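Local atomic coordinates of serine-tRNA ligase (Naegleria fowleri, PDB entry 6BLJ), a protein that probably joins serine to its cognate tRNA in the cytoplasm as a class II synthetase, by way of an adenylate intermediate made from ATP. Residues R27-Q30 with R31-A35; L120-Y123 with I124-H128; K252-M255 with K256-A259. All coordinates share one frame; numbering follows the deposited sequence. Where two conformers were deposited one is given.

Interaction 1 (R27-Q30 with R31-A35)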
loop_
_atom_site.group_PDB
_atom_site.type_symbol
_atom_site.label_atom_id
_atom_site.label_comp_id
_atom_site.label_asym_id
_atom_site.label_seq_id
_atom_site.Cartn_x
_atom_site.Cartn_y
_atom_site.Cartn_z
ATOM N N ARG A 27 -2.556 -32.636 -7.184
ATOM C CA ARG A 27 -1.127 -32.448 -7.421
ATOM C C ARG A 27 -0.872 -32.060 -8.870
ATOM O O ARG A 27 -0.096 -31.138 -9.148
ATOM C CB ARG A 27 -0.349 -33.715 -7.063
ATOM C CG ARG A 27 -0.313 -33.989 -5.572
ATOM C CD ARG A 27 0.666 -35.100 -5.220
ATOM N NE ARG A 27 0.349 -35.669 -3.917
ATOM C CZ ARG A 27 -0.400 -36.754 -3.743
ATOM N NH1 ARG A 27 -0.895 -37.401 -4.791
ATOM N NH2 ARG A 27 -0.645 -37.193 -2.521
ATOM N N GLU A 28 -1.543 -32.743 -9.798
ATOM C CA GLU A 28 -1.379 -32.425 -11.209
ATOM C C GLU A 28 -1.835 -31.000 -11.512
ATOM O O GLU A 28 -1.190 -30.294 -12.297
ATOM C CB GLU A 28 -2.140 -33.440 -12.066
ATOM C CG GLU A 28 -1.756 -33.422 -13.543
ATOM C CD GLU A 28 -0.286 -33.758 -13.782
ATOM O OE1 GLU A 28 0.294 -33.222 -14.748
ATOM O OE2 GLU A 28 0.287 -34.557 -13.008
ATOM N N SER A 29 -2.930 -30.551 -10.889
ATOM C CA SER A 29 -3.382 -29.175 -11.100
ATOM C C SER A 29 -2.353 -28.185 -10.569
ATOM O O SER A 29 -2.078 -27.160 -11.206
ATOM C CB SER A 29 -4.751 -28.952 -10.439
ATOM O OG SER A 29 -5.265 -27.642 -10.679
ATOM N N GLN A 30 -1.747 -28.497 -9.418
ATOM C CA GLN A 30 -0.711 -27.628 -8.865
ATOM C C GLN A 30 0.514 -27.575 -9.774
ATOM O O GLN A 30 1.120 -26.508 -9.949
ATOM C CB GLN A 30 -0.332 -28.106 -7.460
ATOM C CG GLN A 30 -1.417 -27.862 -6.433
ATOM C CD GLN A 30 -1.652 -26.383 -6.178
ATOM O OE1 GLN A 30 -2.569 -25.782 -6.741
ATOM N NE2 GLN A 30 -0.822 -25.788 -5.320
ATOM N N ARG A 31 0.894 -28.714 -10.367
ATOM C CA ARG A 31 2.021 -28.716 -11.301
ATOM C C ARG A 31 1.710 -27.884 -12.539
ATOM O O ARG A 31 2.553 -27.101 -12.993
ATOM C CB ARG A 31 2.384 -30.151 -11.689
ATOM C CG ARG A 31 3.043 -30.939 -10.572
ATOM C CD ARG A 31 3.621 -32.261 -11.058
ATOM N NE ARG A 31 2.572 -33.245 -11.290
ATOM C CZ ARG A 31 2.199 -34.155 -10.394
ATOM N NH1 ARG A 31 2.795 -34.201 -9.207
ATOM N NH2 ARG A 31 1.227 -35.014 -10.685
ATOM N N ARG A 32 0.500 -28.022 -13.088
ATOM C CA ARG A 32 0.115 -27.197 -14.234
ATOM C C ARG A 32 0.098 -25.715 -13.882
ATOM O O ARG A 32 0.395 -24.873 -14.737
ATOM C CB ARG A 32 -1.243 -27.650 -14.771
ATOM C CG ARG A 32 -1.198 -29.097 -15.316
ATOM C CD ARG A 32 -2.554 -29.579 -15.792
ATOM N NE ARG A 32 -2.451 -30.846 -16.520
ATOM C CZ ARG A 32 -3.475 -31.663 -16.763
ATOM N NH1 ARG A 32 -4.696 -31.362 -16.328
ATOM N NH2 ARG A 32 -3.278 -32.791 -17.435
ATOM N N ARG A 33 -0.253 -25.374 -12.640
ATOM C CA ARG A 33 -0.189 -23.987 -12.193
ATOM C C ARG A 33 1.227 -23.549 -11.858
ATOM O O ARG A 33 1.433 -22.371 -11.545
ATOM C CB ARG A 33 -1.084 -23.766 -10.960
ATOM C CG ARG A 33 -2.573 -23.899 -11.224
ATOM C CD ARG A 33 -3.403 -23.533 -10.000
ATOM N NE ARG A 33 -4.828 -23.410 -10.320
ATOM C CZ ARG A 33 -5.383 -22.311 -10.822
ATOM N NH1 ARG A 33 -4.634 -21.250 -11.064
ATOM N NH2 ARG A 33 -6.687 -22.266 -11.083
ATOM N N PHE A 34 2.193 -24.465 -11.894
ATOM C CA PHE A 34 3.549 -24.183 -11.435
ATOM C C PHE A 34 3.496 -23.579 -10.032
ATOM O O PHE A 34 4.107 -22.552 -9.740
ATOM C CB PHE A 34 4.292 -23.280 -12.436
ATOM C CG PHE A 34 4.483 -23.933 -13.775
ATOM C CD1 PHE A 34 5.634 -24.652 -14.054
ATOM C CD2 PHE A 34 3.470 -23.903 -14.722
ATOM C CE1 PHE A 34 5.791 -25.286 -15.270
ATOM C CE2 PHE A 34 3.616 -24.534 -15.942
ATOM C CZ PHE A 34 4.780 -25.223 -16.223
ATOM N N ALA A 35 2.709 -24.219 -9.165
ATOM C CA ALA A 35 2.486 -23.763 -7.800
ATOM C C ALA A 35 3.035 -24.804 -6.815
ATOM O O ALA A 35 3.727 -25.759 -7.190
ATOM C CB ALA A 35 0.999 -23.473 -7.565
HETATM O O HOH W 1 -0.046 -31.987 -16.972
HETATM O O HOH W 2 -4.759 -26.208 -8.492
#

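Interaction 2 (L120-Y123 with I124-H128)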
loop_
_atom_site.group_PDB
_atom_site.type_symbol
_atom_site.label_atom_id
_atom_site.label_comp_id
_atom_site.label_asym_id
_atom_site.label_seq_id
_atom_site.Cartn_x
_atom_site.Cartn_y
_atom_site.Cartn_z
ATOM N N LEU A 120 -14.210 -36.969 39.614
ATOM C CA LEU A 120 -13.397 -37.380 38.481
ATOM C C LEU A 120 -14.100 -37.068 37.166
ATOM O O LEU A 120 -13.475 -36.579 36.218
ATOM C CB LEU A 120 -13.072 -38.871 38.604
ATOM C CG LEU A 120 -12.334 -39.555 37.454
ATOM C CD1 LEU A 120 -10.999 -38.843 37.231
ATOM C CD2 LEU A 120 -12.125 -41.041 37.754
ATOM N N SER A 121 -15.406 -37.363 37.085
ATOM C CA SER A 121 -16.153 -37.084 35.857
ATOM C C SER A 121 -16.153 -35.586 35.556
ATOM O O SER A 121 -15.978 -35.171 34.403
ATOM C CB SER A 121 -17.580 -37.626 35.967
ATOM O OG SER A 121 -18.291 -37.475 34.744
ATOM N N THR A 122 -16.361 -34.763 36.586
ATOM C CA THR A 122 -16.310 -33.312 36.418
ATOM C C THR A 122 -14.930 -32.866 35.946
ATOM O O THR A 122 -14.805 -32.049 35.028
ATOM C CB THR A 122 -16.646 -32.632 37.745
ATOM O OG1 THR A 122 -18.004 -32.915 38.101
ATOM C CG2 THR A 122 -16.439 -31.111 37.640
ATOM N N TYR A 123 -13.883 -33.412 36.560
ATOM C CA TYR A 123 -12.522 -33.092 36.158
ATOM C C TYR A 123 -12.284 -33.448 34.694
ATOM O O TYR A 123 -11.776 -32.627 33.917
ATOM C CB TYR A 123 -11.543 -33.828 37.075
ATOM C CG TYR A 123 -10.098 -33.711 36.669
ATOM C CD1 TYR A 123 -9.357 -32.579 36.975
ATOM C CD2 TYR A 123 -9.463 -34.754 36.009
ATOM C CE1 TYR A 123 -8.021 -32.478 36.608
ATOM C CE2 TYR A 123 -8.132 -34.662 35.643
ATOM C CZ TYR A 123 -7.417 -33.522 35.944
ATOM O OH TYR A 123 -6.094 -33.425 35.578
ATOM N N ILE A 124 -12.683 -34.658 34.295
ATOM C CA ILE A 124 -12.521 -35.093 32.907
ATOM C C ILE A 124 -13.224 -34.136 31.949
ATOM O O ILE A 124 -12.668 -33.753 30.913
ATOM C CB ILE A 124 -13.039 -36.537 32.742
ATOM C CG1 ILE A 124 -12.047 -37.523 33.372
ATOM C CG2 ILE A 124 -13.283 -36.848 31.263
ATOM C CD1 ILE A 124 -12.602 -38.938 33.572
ATOM N N THR A 125 -14.448 -33.722 32.288
ATOM C CA THR A 125 -15.179 -32.795 31.425
ATOM C C THR A 125 -14.481 -31.442 31.359
ATOM O O THR A 125 -14.292 -30.881 30.275
ATOM C CB THR A 125 -16.620 -32.629 31.927
ATOM O OG1 THR A 125 -17.344 -33.851 31.731
ATOM C CG2 THR A 125 -17.331 -31.491 31.163
ATOM N N GLU A 126 -14.080 -30.904 32.513
ATOM C CA GLU A 126 -13.544 -29.545 32.536
ATOM C C GLU A 126 -12.119 -29.459 31.996
ATOM O O GLU A 126 -11.754 -28.449 31.396
ATOM C CB GLU A 126 -13.610 -28.985 33.957
ATOM C CG GLU A 126 -15.030 -28.631 34.416
ATOM C CD GLU A 126 -15.086 -28.135 35.865
ATOM O OE1 GLU A 126 -14.026 -28.077 36.524
ATOM O OE2 GLU A 126 -16.193 -27.808 36.348
ATOM N N VAL A 127 -11.299 -30.482 32.202
ATOM C CA VAL A 127 -9.880 -30.407 31.883
ATOM C C VAL A 127 -9.548 -31.138 30.586
ATOM O O VAL A 127 -8.686 -30.694 29.826
ATOM C CB VAL A 127 -9.039 -30.943 33.065
ATOM C CG1 VAL A 127 -7.550 -31.011 32.712
ATOM C CG2 VAL A 127 -9.267 -30.084 34.321
ATOM N N HIS A 128 -10.203 -32.265 30.307
ATOM C CA HIS A 128 -9.807 -33.069 29.158
ATOM C C HIS A 128 -10.761 -32.951 27.974
ATOM O O HIS A 128 -10.309 -32.801 26.833
ATOM C CB HIS A 128 -9.663 -34.529 29.583
ATOM C CG HIS A 128 -8.606 -34.728 30.617
ATOM N ND1 HIS A 128 -7.359 -35.229 30.319
ATOM C CD2 HIS A 128 -8.620 -34.516 31.956
ATOM C CE1 HIS A 128 -6.641 -35.296 31.427
ATOM N NE2 HIS A 128 -7.384 -34.877 32.434
HETATM O O HOH W 3 -19.043 -34.641 34.140
#

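Interaction 3 (K252-M255 with K256-A259)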
loop_
_atom_site.group_PDB
_atom_site.type_symbol
_atom_site.label_atom_id
_atom_site.label_comp_id
_atom_site.label_asym_id
_atom_site.label_seq_id
_atom_site.Cartn_x
_atom_site.Cartn_y
_atom_site.Cartn_z
ATOM N N LYS A 252 -14.171 -3.302 2.714
ATOM C CA LYS A 252 -13.028 -4.199 2.627
ATOM C C LYS A 252 -13.423 -5.637 2.947
ATOM O O LYS A 252 -12.968 -6.571 2.277
ATOM C CB LYS A 252 -11.902 -3.694 3.538
ATOM C CG LYS A 252 -11.362 -2.334 3.059
ATOM C CD LYS A 252 -9.894 -2.096 3.396
ATOM C CE LYS A 252 -9.374 -0.866 2.654
ATOM N NZ LYS A 252 -8.024 -0.434 3.111
ATOM N N GLU A 253 -14.297 -5.839 3.932
ATOM C CA GLU A 253 -14.670 -7.213 4.225
ATOM C C GLU A 253 -15.451 -7.834 3.074
ATOM O O GLU A 253 -15.326 -9.041 2.842
ATOM C CB GLU A 253 -15.438 -7.291 5.544
ATOM C CG GLU A 253 -14.547 -7.053 6.783
ATOM C CD GLU A 253 -13.280 -7.915 6.801
ATOM O OE1 GLU A 253 -13.366 -9.147 6.593
ATOM O OE2 GLU A 253 -12.185 -7.354 7.011
ATOM N N GLN A 254 -16.214 -7.037 2.323
ATOM C CA GLN A 254 -16.899 -7.576 1.152
ATOM C C GLN A 254 -15.905 -7.866 0.036
ATOM O O GLN A 254 -15.969 -8.920 -0.610
ATOM C CB GLN A 254 -17.969 -6.571 0.702
ATOM C CG GLN A 254 -19.115 -6.417 1.705
ATOM C CD GLN A 254 -20.118 -7.540 1.608
ATOM O OE1 GLN A 254 -20.642 -7.803 0.526
ATOM N NE2 GLN A 254 -20.417 -8.190 2.732
ATOM N N MET A 255 -14.976 -6.938 -0.212
ATOM C CA MET A 255 -13.989 -7.156 -1.268
ATOM C C MET A 255 -13.131 -8.391 -0.980
ATOM O O MET A 255 -12.761 -9.129 -1.901
ATOM C CB MET A 255 -13.114 -5.909 -1.433
ATOM C CG MET A 255 -12.076 -5.998 -2.572
ATOM S SD MET A 255 -12.869 -6.131 -4.196
ATOM C CE MET A 255 -13.226 -4.397 -4.527
ATOM N N LYS A 256 -12.822 -8.650 0.295
ATOM C CA LYS A 256 -12.014 -9.827 0.614
ATOM C C LYS A 256 -12.703 -11.138 0.234
ATOM O O LYS A 256 -12.023 -12.156 0.055
ATOM C CB LYS A 256 -11.658 -9.827 2.105
ATOM C CG LYS A 256 -10.429 -8.979 2.411
ATOM C CD LYS A 256 -10.365 -8.505 3.853
ATOM C CE LYS A 256 -10.052 -9.628 4.819
ATOM N NZ LYS A 256 -9.967 -9.125 6.231
ATOM N N LYS A 257 -14.032 -11.134 0.079
ATOM C CA LYS A 257 -14.754 -12.339 -0.314
ATOM C C LYS A 257 -14.743 -12.603 -1.814
ATOM O O LYS A 257 -15.110 -13.712 -2.224
ATOM C CB LYS A 257 -16.211 -12.264 0.155
ATOM C CG LYS A 257 -16.405 -12.087 1.669
ATOM C CD LYS A 257 -17.889 -11.925 2.019
ATOM C CE LYS A 257 -18.139 -11.766 3.528
ATOM N NZ LYS A 257 -17.903 -13.047 4.254
ATOM N N VAL A 258 -14.354 -11.632 -2.646
ATOM C CA VAL A 258 -14.459 -11.777 -4.095
ATOM C C VAL A 258 -13.134 -11.585 -4.822
ATOM O O VAL A 258 -13.102 -11.698 -6.047
ATOM C CB VAL A 258 -15.508 -10.804 -4.678
ATOM C CG1 VAL A 258 -16.869 -10.986 -4.019
ATOM C CG2 VAL A 258 -15.024 -9.348 -4.542
ATOM N N ALA A 259 -12.038 -11.312 -4.121
ATOM C CA ALA A 259 -10.786 -10.982 -4.795
ATOM C C ALA A 259 -9.602 -11.622 -4.076
ATOM O O ALA A 259 -9.682 -11.931 -2.885
ATOM C CB ALA A 259 -10.596 -9.459 -4.870
#

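Interaction 1 (R27-Q30 with R31-A35)
Arg31 lays its guanidinium over the backbone of the preceding turn, with one face above Arg27 O and Glu28 N. The contact is the last turn of helix 23-32 and the Schellman motif that ends it. The edge of the same guanidinium meets Glu28 in a salt bridge. Glu28 was deposited in two conformers, and its pairings here belong to one of them. In it NH2 of Arg31 donates to OE2 of Glu28 at a doubtfully short 2.5 Å, and that oxygen lies in the guanidinium plane. OE2 is met on its anti side, from somewhat out of the carboxylate plane. A bend at chi3 of Arg31 (-75°) brings the group back to the carboxylate. NH2 of Arg31 has a second acid in Glu24, one turn earlier. In the same conformer water 1 donates to Glu28 OE1 at 2.6 Å and accepts from Arg32 NE at 2.7 Å, so it joins two opposite charges that do not touch. The far end of Arg32 pairs with Glu156. Ser29 OG and Gln30 OE1 share water 2, and OG is also hydrogen-bonded to Val154 N. Phe34 has positive phi (51°), and its N bonds to Arg31 O. The chain then turns back over Gln30, whose NE2 is held by Asp36 O and packs 3.7 Å from Ala35 CB. Ala35 N closes the motif with a nearly straight bond to Gln30 O, 2.9 Å.

Interaction 2 (L120-Y123 with I124-H128)
This is a turn of the long helix 114-147, where the helix opens into a wider pi-type turn at residues 124-128. With helix 38-76 it forms the antiparallel helical arm of seryl-tRNA synthetases, which in relatives binds the tRNA and probably does so here. Tyr123 and Val127 are its central pair. Val127 CB sits over one face of the Tyr123 ring, 4.2 Å from the ring centroid and 19° off the normal, a CH-pi contact. Its CG2 reaches the rim, 3.5 Å from Tyr123 CE1. The Tyr123 ring swings toward the later turn because CG is anti to the backbone N (chi1 173°). His128 touches the same ring. Its NE2 is 3.3 Å from Tyr123 CE2, which approaches the imidazole rim almost in the plane of that ring. The ring planes are 65° apart, an oblique pair. One turn earlier, Leu120 CG packs on Ile124 CD1 at 3.9 Å. On the polar side water 3 bridges Ser121 OG and Thr125 OG1. The methyl CG2 of Thr122 lies alongside the carboxylate of Glu126, 3.6 Å from OE2, and that acid forms a salt bridge with Arg51 of the third subunit. The i to i+4 backbone bonds persist up to Val127 N to Tyr123 O, 2.8 Å. Leu120 and Ile124 face helix 38-76 at Ile67. Tyr123 and His128 rest on Val95, in the loop after helix 89-93.

Interaction 3 (K252-M255 with K256-A259)
Lys256 runs back along the short helix 252-256 to Glu253. Its CB and CG each lie 3.5 Å from Lys252 O, the carbonyl that also accepts the backbone N of Lys256. CD stays near this oxygen, and a bend at chi3 (71°) then directs the chain to the acid. CE is equally far from both carboxylate oxygens of Glu253. NZ ends the chain in a salt bridge. It lies 2.9 Å from Glu253 OE2, on the syn lone pair, and has a weak second bond to OE1 at 3.4 Å. The two chains run alongside each other in one direction. Glu253 was deposited in two conformers, and this pairing describes one of them. On another side of the turn, bends at chi2 and chi3 of Met255 shape the chain whose SD carries the apolar contact. Val258 crosses Met255 at about a right angle and sets CG2 3.9 Å from SD. Ala259 CB is 4.1 Å from the same sulfur. Phe264 and Tyr279 also pack on Met255. The Ala259 side chain lies about 11 Å from bound AMP, too far for a contact. The backbone winds more tightly toward the end. Lys257 N donates to Gln254 O, and Val258 N donates to Met255 O at 3.1 Å, each well above the carbonyl plane. Such i to i+3 bonds are typical of a helix end drawn into a 3-10-like turn.

How the interactions relate
All three contacts are local and follow one another along the chain; none nests in or crosses another. Each joins neighbouring turns of one continuous stretch, so none closes a long loop. Interaction 1 comes first and ends helix 23-32, before the chain enters the long helix 38-76. Its arginines reach Glu156 and Asn382, so it joins the N-terminal region to later parts of the chain. Interaction 2 lies within helix 114-147, which packs on helix 38-76 in the long helical arm; its centre is about 47 Å from that of interaction 1. Interaction 3 follows strand 249-251 and leads toward helix 263-266. Its nearest atoms are about 13 Å from interaction 1.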